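PDB 6UAV: Glyco_hydro_cc domain-containing protein from Pseudomonas viridiflava, which probably cleaves internal linkages of beta-1,3-glucans as an endo-beta-1,3-glucanase of glycoside hydrolase family 128, subgroup II. Local coordinates for residues 118-123 with 158-163; 27-32 with 181-186; 164-169 with 212-217. All blocks are in the same frame, centred on the assembly; numbering follows the deposited sequence.

Contact 1. Residues 118-123 with 158-163. With GOL (glycerol), chain E.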
loop_
_atom_site.group_PDB
_atom_site.type_symbol
_atom_site.label_atom_id
_atom_site.label_comp_id
_atom_site.label_asym_id
_atom_site.label_seq_id
_atom_site.Cartn_x
_atom_site.Cartn_y
_atom_site.Cartn_z
ATOM N N GLY A 118 -1.946 4.040 -7.515
ATOM C CA GLY A 118 -2.027 5.219 -6.648
ATOM C C GLY A 118 -2.868 6.286 -7.332
ATOM O O GLY A 118 -3.400 6.043 -8.398
ATOM N N PRO A 119 -2.977 7.495 -6.771
ATOM C CA PRO A 119 -2.438 7.829 -5.469
ATOM C C PRO A 119 -3.035 6.948 -4.354
ATOM O O PRO A 119 -4.124 6.458 -4.504
ATOM C CB PRO A 119 -2.810 9.320 -5.316
ATOM C CG PRO A 119 -3.029 9.774 -6.693
ATOM C CD PRO A 119 -3.700 8.607 -7.366
ATOM N N ALA A 120 -2.315 6.872 -3.247
ATOM C CA ALA A 120 -2.755 6.129 -2.035
ATOM C C ALA A 120 -3.525 7.081 -1.154
ATOM O O ALA A 120 -2.922 8.019 -0.563
ATOM C CB ALA A 120 -1.582 5.530 -1.316
ATOM N N MET A 121 -4.842 6.881 -1.107
ATOM C CA MET A 121 -5.770 7.758 -0.402
ATOM C C MET A 121 -6.066 7.248 1.011
ATOM O O MET A 121 -5.863 6.068 1.334
ATOM C CB MET A 121 -7.055 7.922 -1.220
ATOM C CG MET A 121 -6.799 8.433 -2.662
ATOM S SD MET A 121 -5.785 9.969 -2.764
ATOM C CE MET A 121 -6.880 11.120 -1.943
ATOM N N ASN A 122 -6.505 8.208 1.817
ATOM C CA ASN A 122 -7.043 7.978 3.178
ATOM C C ASN A 122 -7.998 9.151 3.474
ATOM O O ASN A 122 -8.148 10.061 2.605
ATOM C CB ASN A 122 -5.864 7.811 4.160
ATOM C CG ASN A 122 -6.165 7.213 5.531
ATOM O OD1 ASN A 122 -7.327 7.139 5.985
ATOM N ND2 ASN A 122 -5.102 6.754 6.163
ATOM N N TRP A 123 -8.611 9.180 4.658
ATOM C CA TRP A 123 -9.325 10.380 5.124
ATOM C C TRP A 123 -8.288 11.357 5.579
ATOM O O TRP A 123 -7.404 10.919 6.309
ATOM C CB TRP A 123 -10.329 10.059 6.233
ATOM C CG TRP A 123 -11.342 11.153 6.322
ATOM C CD1 TRP A 123 -11.365 12.247 7.117
ATOM C CD2 TRP A 123 -12.437 11.273 5.418
ATOM N NE1 TRP A 123 -12.424 13.040 6.772
ATOM C CE2 TRP A 123 -13.100 12.462 5.727
ATOM C CE3 TRP A 123 -12.922 10.418 4.424
ATOM C CZ2 TRP A 123 -14.260 12.848 5.066
ATOM C CZ3 TRP A 123 -14.089 10.777 3.803
ATOM C CH2 TRP A 123 -14.695 12.000 4.070
ATOM N N ALA A 158 -4.997 3.314 -4.866
ATOM C CA ALA A 158 -4.495 2.697 -3.626
ATOM C C ALA A 158 -5.261 3.333 -2.474
ATOM O O ALA A 158 -5.718 4.468 -2.586
ATOM C CB ALA A 158 -2.996 2.734 -3.481
ATOM N N PHE A 159 -5.372 2.588 -1.379
ATOM C CA PHE A 159 -6.146 3.052 -0.231
ATOM C C PHE A 159 -5.489 2.547 1.046
ATOM O O PHE A 159 -4.949 1.450 1.069
ATOM C CB PHE A 159 -7.587 2.565 -0.383
ATOM C CG PHE A 159 -8.520 3.340 0.511
ATOM C CD1 PHE A 159 -8.650 4.701 0.350
ATOM C CD2 PHE A 159 -9.228 2.741 1.528
ATOM C CE1 PHE A 159 -9.456 5.453 1.187
ATOM C CE2 PHE A 159 -10.029 3.499 2.361
ATOM C CZ PHE A 159 -10.139 4.846 2.186
ATOM N N HIS A 160 -5.551 3.364 2.092
ATOM C CA HIS A 160 -5.143 3.047 3.459
ATOM C C HIS A 160 -6.337 3.240 4.382
ATOM O O HIS A 160 -7.096 4.201 4.198
ATOM C CB HIS A 160 -4.054 4.057 3.916
ATOM C CG HIS A 160 -2.813 4.047 3.075
ATOM N ND1 HIS A 160 -1.825 4.987 3.270
ATOM C CD2 HIS A 160 -2.386 3.190 2.135
ATOM C CE1 HIS A 160 -0.797 4.698 2.457
ATOM N NE2 HIS A 160 -1.131 3.581 1.730
ATOM N N TRP A 161 -6.494 2.360 5.368
ATOM C CA TRP A 161 -7.643 2.479 6.279
ATOM C C TRP A 161 -7.301 1.766 7.591
ATOM O O TRP A 161 -6.847 0.624 7.546
ATOM C CB TRP A 161 -8.894 1.921 5.624
ATOM C CG TRP A 161 -10.115 2.465 6.276
ATOM C CD1 TRP A 161 -11.022 1.773 7.057
ATOM C CD2 TRP A 161 -10.576 3.821 6.202
ATOM N NE1 TRP A 161 -12.003 2.625 7.466
ATOM C CE2 TRP A 161 -11.765 3.882 6.959
ATOM C CE3 TRP A 161 -10.124 4.976 5.534
ATOM C CZ2 TRP A 161 -12.463 5.068 7.116
ATOM C CZ3 TRP A 161 -10.814 6.153 5.711
ATOM C CH2 TRP A 161 -11.991 6.186 6.470
ATOM N N TYR A 162 -7.538 2.472 8.692
ATOM C CA TYR A 162 -7.226 2.027 10.074
ATOM C C TYR A 162 -8.477 1.937 10.971
ATOM O O TYR A 162 -8.417 2.161 12.174
ATOM C CB TYR A 162 -6.180 2.993 10.635
ATOM C CG TYR A 162 -4.823 2.782 10.021
ATOM C CD1 TYR A 162 -4.506 3.365 8.800
ATOM C CD2 TYR A 162 -3.897 1.916 10.591
ATOM C CE1 TYR A 162 -3.254 3.193 8.230
ATOM C CE2 TYR A 162 -2.647 1.718 10.034
ATOM C CZ TYR A 162 -2.331 2.352 8.838
ATOM O OH TYR A 162 -1.089 2.160 8.319
ATOM N N ASP A 163 -9.657 1.682 10.390
ATOM C CA ASP A 163 -10.933 1.725 11.151
ATOM C C ASP A 163 -11.861 0.702 10.540
ATOM O O ASP A 163 -11.512 0.007 9.581
ATOM C CB ASP A 163 -11.536 3.129 11.194
ATOM C CG ASP A 163 -12.316 3.494 12.439
ATOM O OD1 ASP A 163 -12.827 2.585 13.099
ATOM O OD2 ASP A 163 -12.433 4.695 12.704
HETATM C C1 GOL E . -10.628 7.479 9.757
HETATM O O1 GOL E . -10.867 8.895 9.819
HETATM C C2 GOL E . -9.279 7.163 9.127
HETATM O O2 GOL E . -8.273 7.851 9.865
HETATM C C3 GOL E . -8.929 5.680 9.032
HETATM O O3 GOL E . -7.768 5.439 8.224
#
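Strands 115-121 and 156-161 run side by side in parallel, Ala120 paired with Ala158 and Met121 with Phe159. Met121 N donates almost straight to Ala158 O (3.0 Å), and His160 N closes on Met121 O at 2.8 Å, nearly along the carbonyl axis. The peptide before Pro119 is cis, within strand 115-121, and Pro119 O receives the longer bond from Ala158 N.

Past the paired residues, the Asn122 side chain lies against the backbone of His160. Asn122 CB lies 3.8 Å from His160 O; with CG anti to the backbone N (chi1 -164°), Asn122 CG comes to 3.4 Å from the same His160 O. Asn122 OD1 accepts from the backbone N of Trp123 (2.8 Å), in the carbonyl plane and on a lone pair, and also from O3 of the glycerol, again at 2.8 Å. Asn122 ND2 passes 3.7 Å from His160 CB, the amide and imidazole planes standing 80° apart, and donates to OE2 of Glu84, probably the general acid/base, which His160 ND1 also binds. With both ends gripped, the amide cannot easily turn; Asn122 and His160 would thus be second-shell residues that orient Glu84. Tyr162 N donates to the glycerol O3 at 3.0 Å, so this hydroxyl joins Asn122 to the backbone of Tyr162, while glycerol C3 lies over one face of the Trp161 indole. The polyol, probably from the crystallisation liquor, sits at the C-terminal mouth of the barrel, where TIM-barrel enzymes have their active sites.

The unit is a beta-alpha-beta crossover through helix 132-146, whose Pro132 and Trp135 cover Met121. Met169 of helix 166-173 packs on Phe159 and Trp161, and backbone bonds of Ala120 to Ile82 and of Phe159 to Trp181 and Thr183 continue the sheet on either side.

Contact 2. Residues 27-32 with 181-186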
loop_
_atom_site.group_PDB
_atom_site.type_symbol
_atom_site.label_atom_id
_atom_site.label_comp_id
_atom_site.label_asym_id
_atom_site.label_seq_id
_atom_site.Cartn_x
_atom_site.Cartn_y
_atom_site.Cartn_z
ATOM N N TRP A 27 4.339 -10.306 -1.015
ATOM C CA TRP A 27 5.044 -9.069 -1.410
ATOM C C TRP A 27 5.173 -8.106 -0.244
ATOM O O TRP A 27 4.484 -8.259 0.772
ATOM C CB TRP A 27 4.311 -8.406 -2.590
ATOM C CG TRP A 27 2.993 -7.806 -2.207
ATOM C CD1 TRP A 27 1.835 -8.478 -1.916
ATOM C CD2 TRP A 27 2.718 -6.419 -1.935
ATOM N NE1 TRP A 27 0.849 -7.608 -1.529
ATOM C CE2 TRP A 27 1.365 -6.333 -1.544
ATOM C CE3 TRP A 27 3.471 -5.257 -2.017
ATOM C CZ2 TRP A 27 0.761 -5.106 -1.305
ATOM C CZ3 TRP A 27 2.863 -4.056 -1.780
ATOM C CH2 TRP A 27 1.544 -3.978 -1.388
ATOM N N TRP A 28 6.033 -7.144 -0.415
ATOM C CA TRP A 28 6.130 -6.037 0.555
ATOM C C TRP A 28 6.526 -4.763 -0.148
ATOM O O TRP A 28 6.946 -4.789 -1.300
ATOM C CB TRP A 28 7.125 -6.351 1.685
ATOM C CG TRP A 28 8.585 -6.053 1.432
ATOM C CD1 TRP A 28 9.260 -4.969 1.908
ATOM C CD2 TRP A 28 9.546 -6.804 0.686
ATOM N NE1 TRP A 28 10.576 -5.014 1.561
ATOM C CE2 TRP A 28 10.790 -6.141 0.813
ATOM C CE3 TRP A 28 9.485 -8.004 -0.045
ATOM C CZ2 TRP A 28 11.955 -6.612 0.213
ATOM C CZ3 TRP A 28 10.658 -8.474 -0.592
ATOM C CH2 TRP A 28 11.850 -7.767 -0.512
ATOM N N TYR A 29 6.465 -3.658 0.591
ATOM C CA TYR A 29 6.998 -2.397 0.067
ATOM C C TYR A 29 7.411 -1.603 1.281
ATOM O O TYR A 29 7.041 -2.001 2.382
ATOM C CB TYR A 29 5.962 -1.693 -0.822
ATOM C CG TYR A 29 4.890 -0.987 -0.039
ATOM C CD1 TYR A 29 3.855 -1.686 0.583
ATOM C CD2 TYR A 29 4.917 0.381 0.079
ATOM C CE1 TYR A 29 2.869 -1.018 1.285
ATOM C CE2 TYR A 29 3.952 1.052 0.780
ATOM C CZ TYR A 29 2.924 0.349 1.406
ATOM O OH TYR A 29 1.955 1.021 2.084
ATOM N N ASN A 30 8.155 -0.543 1.057
ATOM C CA ASN A 30 8.801 0.207 2.160
ATOM C C ASN A 30 8.679 1.704 1.930
ATOM O O ASN A 30 9.468 2.420 2.526
ATOM C CB ASN A 30 10.263 -0.200 2.355
ATOM C CG ASN A 30 11.136 0.229 1.195
ATOM O OD1 ASN A 30 10.616 0.786 0.212
ATOM N ND2 ASN A 30 12.436 0.013 1.337
ATOM N N TRP A 31 7.665 2.147 1.206
ATOM C CA TRP A 31 7.401 3.579 0.943
ATOM C C TRP A 31 8.565 4.230 0.171
ATOM O O TRP A 31 8.643 5.430 0.168
ATOM C CB TRP A 31 7.093 4.357 2.223
ATOM C CG TRP A 31 5.901 3.807 2.928
ATOM C CD1 TRP A 31 4.594 4.129 2.720
ATOM C CD2 TRP A 31 5.897 2.854 4.013
ATOM N NE1 TRP A 31 3.779 3.436 3.566
ATOM C CE2 TRP A 31 4.539 2.628 4.363
ATOM C CE3 TRP A 31 6.905 2.186 4.713
ATOM C CZ2 TRP A 31 4.182 1.752 5.412
ATOM C CZ3 TRP A 31 6.553 1.351 5.759
ATOM C CH2 TRP A 31 5.218 1.124 6.063
ATOM N N SER A 32 9.436 3.461 -0.469
ATOM C CA SER A 32 10.662 4.037 -1.075
ATOM C C SER A 32 10.940 3.336 -2.377
ATOM O O SER A 32 10.335 2.295 -2.683
ATOM C CB SER A 32 11.841 3.933 -0.135
ATOM O OG SER A 32 12.491 2.741 -0.400
ATOM N N TRP A 181 -5.372 -1.444 -4.785
ATOM C CA TRP A 181 -4.487 -2.093 -3.804
ATOM C C TRP A 181 -4.742 -1.399 -2.465
ATOM O O TRP A 181 -4.686 -0.129 -2.391
ATOM C CB TRP A 181 -3.016 -1.931 -4.205
ATOM C CG TRP A 181 -2.543 -2.641 -5.442
ATOM C CD1 TRP A 181 -3.175 -2.924 -6.622
ATOM C CD2 TRP A 181 -1.188 -3.099 -5.601
ATOM N NE1 TRP A 181 -2.308 -3.526 -7.505
ATOM C CE2 TRP A 181 -1.076 -3.633 -6.901
ATOM C CE3 TRP A 181 -0.087 -3.141 -4.739
ATOM C CZ2 TRP A 181 0.119 -4.188 -7.373
ATOM C CZ3 TRP A 181 1.083 -3.671 -5.215
ATOM C CH2 TRP A 181 1.188 -4.167 -6.521
ATOM N N VAL A 182 -4.969 -2.169 -1.399
ATOM C CA VAL A 182 -5.173 -1.549 -0.073
ATOM C C VAL A 182 -3.824 -1.686 0.632
ATOM O O VAL A 182 -3.561 -2.758 1.202
ATOM C CB VAL A 182 -6.327 -2.242 0.669
ATOM C CG1 VAL A 182 -6.403 -1.745 2.093
ATOM C CG2 VAL A 182 -7.682 -2.066 -0.041
ATOM N N THR A 183 -2.993 -0.638 0.598
ATOM C CA THR A 183 -1.538 -0.825 0.838
ATOM C C THR A 183 -1.156 -0.542 2.289
ATOM O O THR A 183 0.008 -0.678 2.642
ATOM C CB THR A 183 -0.739 0.009 -0.171
ATOM O OG1 THR A 183 -1.194 1.359 -0.069
ATOM C CG2 THR A 183 -0.928 -0.524 -1.568
ATOM N N GLU A 184 -2.114 -0.127 3.096
ATOM C CA GLU A 184 -1.986 -0.085 4.566
ATOM C C GLU A 184 -3.376 -0.359 5.132
ATOM O O GLU A 184 -4.376 0.328 4.761
ATOM C CB GLU A 184 -1.548 1.251 5.172
ATOM C CG GLU A 184 -0.220 1.759 4.654
ATOM C CD GLU A 184 0.219 3.081 5.212
ATOM O OE1 GLU A 184 -0.326 3.549 6.260
ATOM O OE2 GLU A 184 1.119 3.722 4.569
ATOM N N PHE A 185 -3.459 -1.334 6.033
ATOM C CA PHE A 185 -4.687 -1.542 6.832
ATOM C C PHE A 185 -4.373 -2.277 8.117
ATOM O O PHE A 185 -3.355 -2.935 8.257
ATOM C CB PHE A 185 -5.788 -2.269 6.069
ATOM C CG PHE A 185 -5.576 -3.722 5.800
ATOM C CD1 PHE A 185 -4.554 -4.155 4.991
ATOM C CD2 PHE A 185 -6.371 -4.671 6.436
ATOM C CE1 PHE A 185 -4.343 -5.504 4.746
ATOM C CE2 PHE A 185 -6.194 -6.011 6.167
ATOM C CZ PHE A 185 -5.167 -6.424 5.348
ATOM N N ALA A 186 -5.244 -2.009 9.073
ATOM C CA ALA A 186 -5.305 -2.612 10.417
ATOM C C ALA A 186 -6.531 -1.976 11.037
ATOM O O ALA A 186 -7.020 -0.961 10.466
ATOM C CB ALA A 186 -4.028 -2.275 11.150
#
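Tyr29 holds CG in the crowded position between the backbone N and the carbonyl carbon (chi1 78°), and this throws its phenol from strand 27-29 across the barrel interior toward strand 180-185. There Tyr29 OH donates to Thr183 O at 2.6 Å, arriving from above the carbonyl plane, while the oxygen lies in the plane of the ring at its edge. Trp27 adopts the same first rotamer. Its six-membered ring offers a face to the edge of Trp181 in a T-shaped stack, planes 71° apart and centroids 5.1 Å apart. These strands are the second and seventh of a closed, eight-stranded parallel TIM barrel, so no backbone-to-backbone bond links them and the side chains of 27-32 reach across. In glycosidases of clan GH-A the end of the seventh strand carries the nucleophile, a role that probably belongs to Glu184. From a CG beside its backbone N, this side chain continues extended, and Trp31 NE1 donates to Glu184 OE2 at 2.9 Å. The oxygen lies near the indole plane, and the carboxylate stands 87° to it. Tyr29 CE2 lies over one face of that indole. The other oxygen, OE1, is bound by Tyr162 OH.

Contact 3. Residues 164-169 with 212-217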
loop_
_atom_site.group_PDB
_atom_site.type_symbol
_atom_site.label_atom_id
_atom_site.label_comp_id
_atom_site.label_asym_id
_atom_site.label_seq_id
_atom_site.Cartn_x
_atom_site.Cartn_y
_atom_site.Cartn_z
ATOM N N TYR A 164 -13.017 0.557 11.178
ATOM C CA TYR A 164 -14.131 -0.186 10.572
ATOM C C TYR A 164 -14.576 0.512 9.275
ATOM O O TYR A 164 -14.179 1.665 9.003
ATOM C CB TYR A 164 -15.304 -0.222 11.546
ATOM C CG TYR A 164 -14.999 -0.940 12.835
ATOM C CD1 TYR A 164 -14.493 -0.240 13.912
ATOM C CD2 TYR A 164 -15.213 -2.302 12.986
ATOM C CE1 TYR A 164 -14.194 -0.863 15.110
ATOM C CE2 TYR A 164 -14.934 -2.943 14.193
ATOM C CZ TYR A 164 -14.377 -2.232 15.239
ATOM O OH TYR A 164 -14.127 -2.824 16.450
ATOM N N GLY A 165 -15.344 -0.231 8.473
ATOM C CA GLY A 165 -15.976 0.290 7.248
ATOM C C GLY A 165 -15.072 0.290 6.042
ATOM O O GLY A 165 -15.437 1.003 5.026
ATOM N N LEU A 166 -13.981 -0.460 6.047
ATOM C CA LEU A 166 -13.128 -0.473 4.842
ATOM C C LEU A 166 -13.936 -0.846 3.577
ATOM O O LEU A 166 -13.795 -0.169 2.535
ATOM C CB LEU A 166 -11.921 -1.380 5.075
ATOM C CG LEU A 166 -11.112 -1.716 3.839
ATOM C CD1 LEU A 166 -10.559 -0.453 3.141
ATOM C CD2 LEU A 166 -10.001 -2.620 4.237
ATOM N N SER A 167 -14.772 -1.884 3.591
ATOM C CA SER A 167 -15.584 -2.255 2.404
ATOM C C SER A 167 -16.441 -1.053 1.939
ATOM O O SER A 167 -16.552 -0.837 0.736
ATOM C CB SER A 167 -16.421 -3.479 2.638
ATOM O OG SER A 167 -17.416 -3.174 3.597
ATOM N N SER A 168 -16.944 -0.222 2.857
ATOM C CA SER A 168 -17.834 0.912 2.532
ATOM C C SER A 168 -16.978 1.994 1.840
ATOM O O SER A 168 -17.458 2.616 0.851
ATOM C CB SER A 168 -18.563 1.376 3.766
ATOM O OG SER A 168 -17.784 2.238 4.558
ATOM N N MET A 169 -15.721 2.144 2.262
ATOM C CA MET A 169 -14.836 3.143 1.653
ATOM C C MET A 169 -14.451 2.651 0.237
ATOM O O MET A 169 -14.403 3.464 -0.700
ATOM C CB MET A 169 -13.612 3.398 2.519
ATOM C CG MET A 169 -13.897 4.120 3.805
ATOM S SD MET A 169 -14.865 5.619 3.666
ATOM C CE MET A 169 -13.715 6.716 2.874
ATOM N N THR A 212 -10.588 -11.499 4.881
ATOM C CA THR A 212 -11.594 -12.313 4.141
ATOM C C THR A 212 -12.269 -11.416 3.112
ATOM O O THR A 212 -12.541 -11.877 1.976
ATOM C CB THR A 212 -12.627 -12.945 5.064
ATOM O OG1 THR A 212 -11.910 -13.816 5.934
ATOM C CG2 THR A 212 -13.689 -13.715 4.317
ATOM N N MET A 213 -12.638 -10.223 3.539
ATOM C CA MET A 213 -13.360 -9.292 2.654
ATOM C C MET A 213 -12.443 -8.927 1.469
ATOM O O MET A 213 -12.930 -8.994 0.305
ATOM C CB MET A 213 -13.796 -8.077 3.471
ATOM C CG MET A 213 -14.530 -7.022 2.677
ATOM S SD MET A 213 -13.411 -5.845 1.907
ATOM C CE MET A 213 -12.724 -5.040 3.345
ATOM N N LEU A 214 -11.157 -8.656 1.710
ATOM C CA LEU A 214 -10.231 -8.192 0.650
ATOM C C LEU A 214 -9.921 -9.349 -0.304
ATOM O O LEU A 214 -9.829 -9.084 -1.488
ATOM C CB LEU A 214 -8.974 -7.603 1.253
ATOM C CG LEU A 214 -9.174 -6.318 2.046
ATOM C CD1 LEU A 214 -7.879 -5.966 2.781
ATOM C CD2 LEU A 214 -9.629 -5.120 1.173
ATOM N N GLU A 215 -9.788 -10.565 0.215
ATOM C CA GLU A 215 -9.574 -11.770 -0.599
ATOM C C GLU A 215 -10.788 -11.963 -1.523
ATOM O O GLU A 215 -10.587 -12.391 -2.663
ATOM C CB GLU A 215 -9.321 -12.974 0.299
ATOM C CG GLU A 215 -7.900 -13.008 0.878
ATOM C CD GLU A 215 -6.790 -13.317 -0.109
ATOM O OE1 GLU A 215 -7.117 -13.842 -1.235
ATOM O OE2 GLU A 215 -5.612 -13.105 0.270
ATOM N N ARG A 216 -12.005 -11.731 -1.012
ATOM C CA ARG A 216 -13.248 -12.029 -1.760
ATOM C C ARG A 216 -13.566 -10.916 -2.749
ATOM O O ARG A 216 -14.272 -11.223 -3.664
ATOM C CB ARG A 216 -14.423 -12.375 -0.832
ATOM C CG ARG A 216 -14.118 -13.662 -0.071
ATOM C CD ARG A 216 -15.251 -14.166 0.800
ATOM N NE ARG A 216 -14.876 -15.460 1.391
ATOM C CZ ARG A 216 -15.580 -16.018 2.364
ATOM N NH1 ARG A 216 -16.664 -15.393 2.800
ATOM N NH2 ARG A 216 -15.198 -17.167 2.887
ATOM N N ARG A 217 -13.029 -9.706 -2.619
ATOM C CA ARG A 217 -13.310 -8.633 -3.604
ATOM C C ARG A 217 -12.472 -8.827 -4.868
ATOM O O ARG A 217 -11.211 -8.752 -4.788
ATOM C CB ARG A 217 -12.994 -7.269 -3.014
ATOM C CG ARG A 217 -14.032 -6.752 -2.060
ATOM C CD ARG A 217 -13.701 -5.327 -1.665
ATOM N NE ARG A 217 -14.137 -4.350 -2.630
ATOM C CZ ARG A 217 -15.223 -3.578 -2.543
ATOM N NH1 ARG A 217 -16.004 -3.599 -1.458
ATOM N NH2 ARG A 217 -15.396 -2.669 -3.474
#
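Gly165 O is the best-held polar atom here, with three donors drawn from its own helix start. Gly165 O accepts from Ser168 OG at 2.7 Å, in the carbonyl plane and on a lone pair, from Met169 N at 3.0 Å in the regular helical bond, and weakly from Ser168 N at 2.9 Å. Gly165, at positive phi, occupies the N-cap position of helix 166-173, so these bonds secure the first turn that presents Leu166 and Ser167 to helix 200-216.

No hydrogen bond crosses between the two segments; the join is chiefly apolar. Met213 meets both Leu166 and Ser167. Its CG is anti to the backbone N, and the chain then bends twice (chi2 -87°, chi3 -66°), so that the thioether folds against the opposing turn. The methyl Met213 CE ends beside Leu166 CG at 3.7 Å, and Met213 SD runs past Ser167 CB at 3.9 Å. Deeper in, Leu166 CD2 touches Leu214 CD2 at 4.0 Å, where the two side chains cross at about a right angle. At the other end Arg217, the first residue beyond helix 200-216, bends at chi3 (82°) and places NH1 3.6 Å from Ser167 O, close but not bonded. The guanidinium is held instead by salt bridges from NE to Asp219 and from NH1 to Asp171. A sulfate ion, probably from the crystallisation liquor, lies about 4 Å from the Ser167 side chain.

In the TIM barrel these are the helices that follow the sixth and seventh strands, neighbours in the outer layer. Leu166 also packs inward on Phe159 and Trp161 of strand 156-161 and along helix 200-216 on Met210, while Leu214 and Arg217 both touch Leu170 one turn further along helix 166-173.

In the fold
Contacts 1 and 2, centred 10 Å apart, meet through the neighbouring sixth and seventh strands: Phe159 O lies 2.9 Å from Thr183 N, and Tyr162 OH stands 2.6 Å from Glu184 OE1, a probable hydrogen bond into the presumed catalytic carboxylate. His160 NE2, bonded to Thr183 OG1 at 2.9 Å, ties them a third time beneath the pocket mouth, where the glycerol of contact 1 lies. Contact 3 is on the outer side of these same strands, about 13 Å from the centre of contact 1 and 16 Å from that of contact 2. Met169 CB packs 3.6 Å from Phe159 CE2, and Leu214 CD2 3.8 Å from Val182 CG2, joining helix layer to barrel wall.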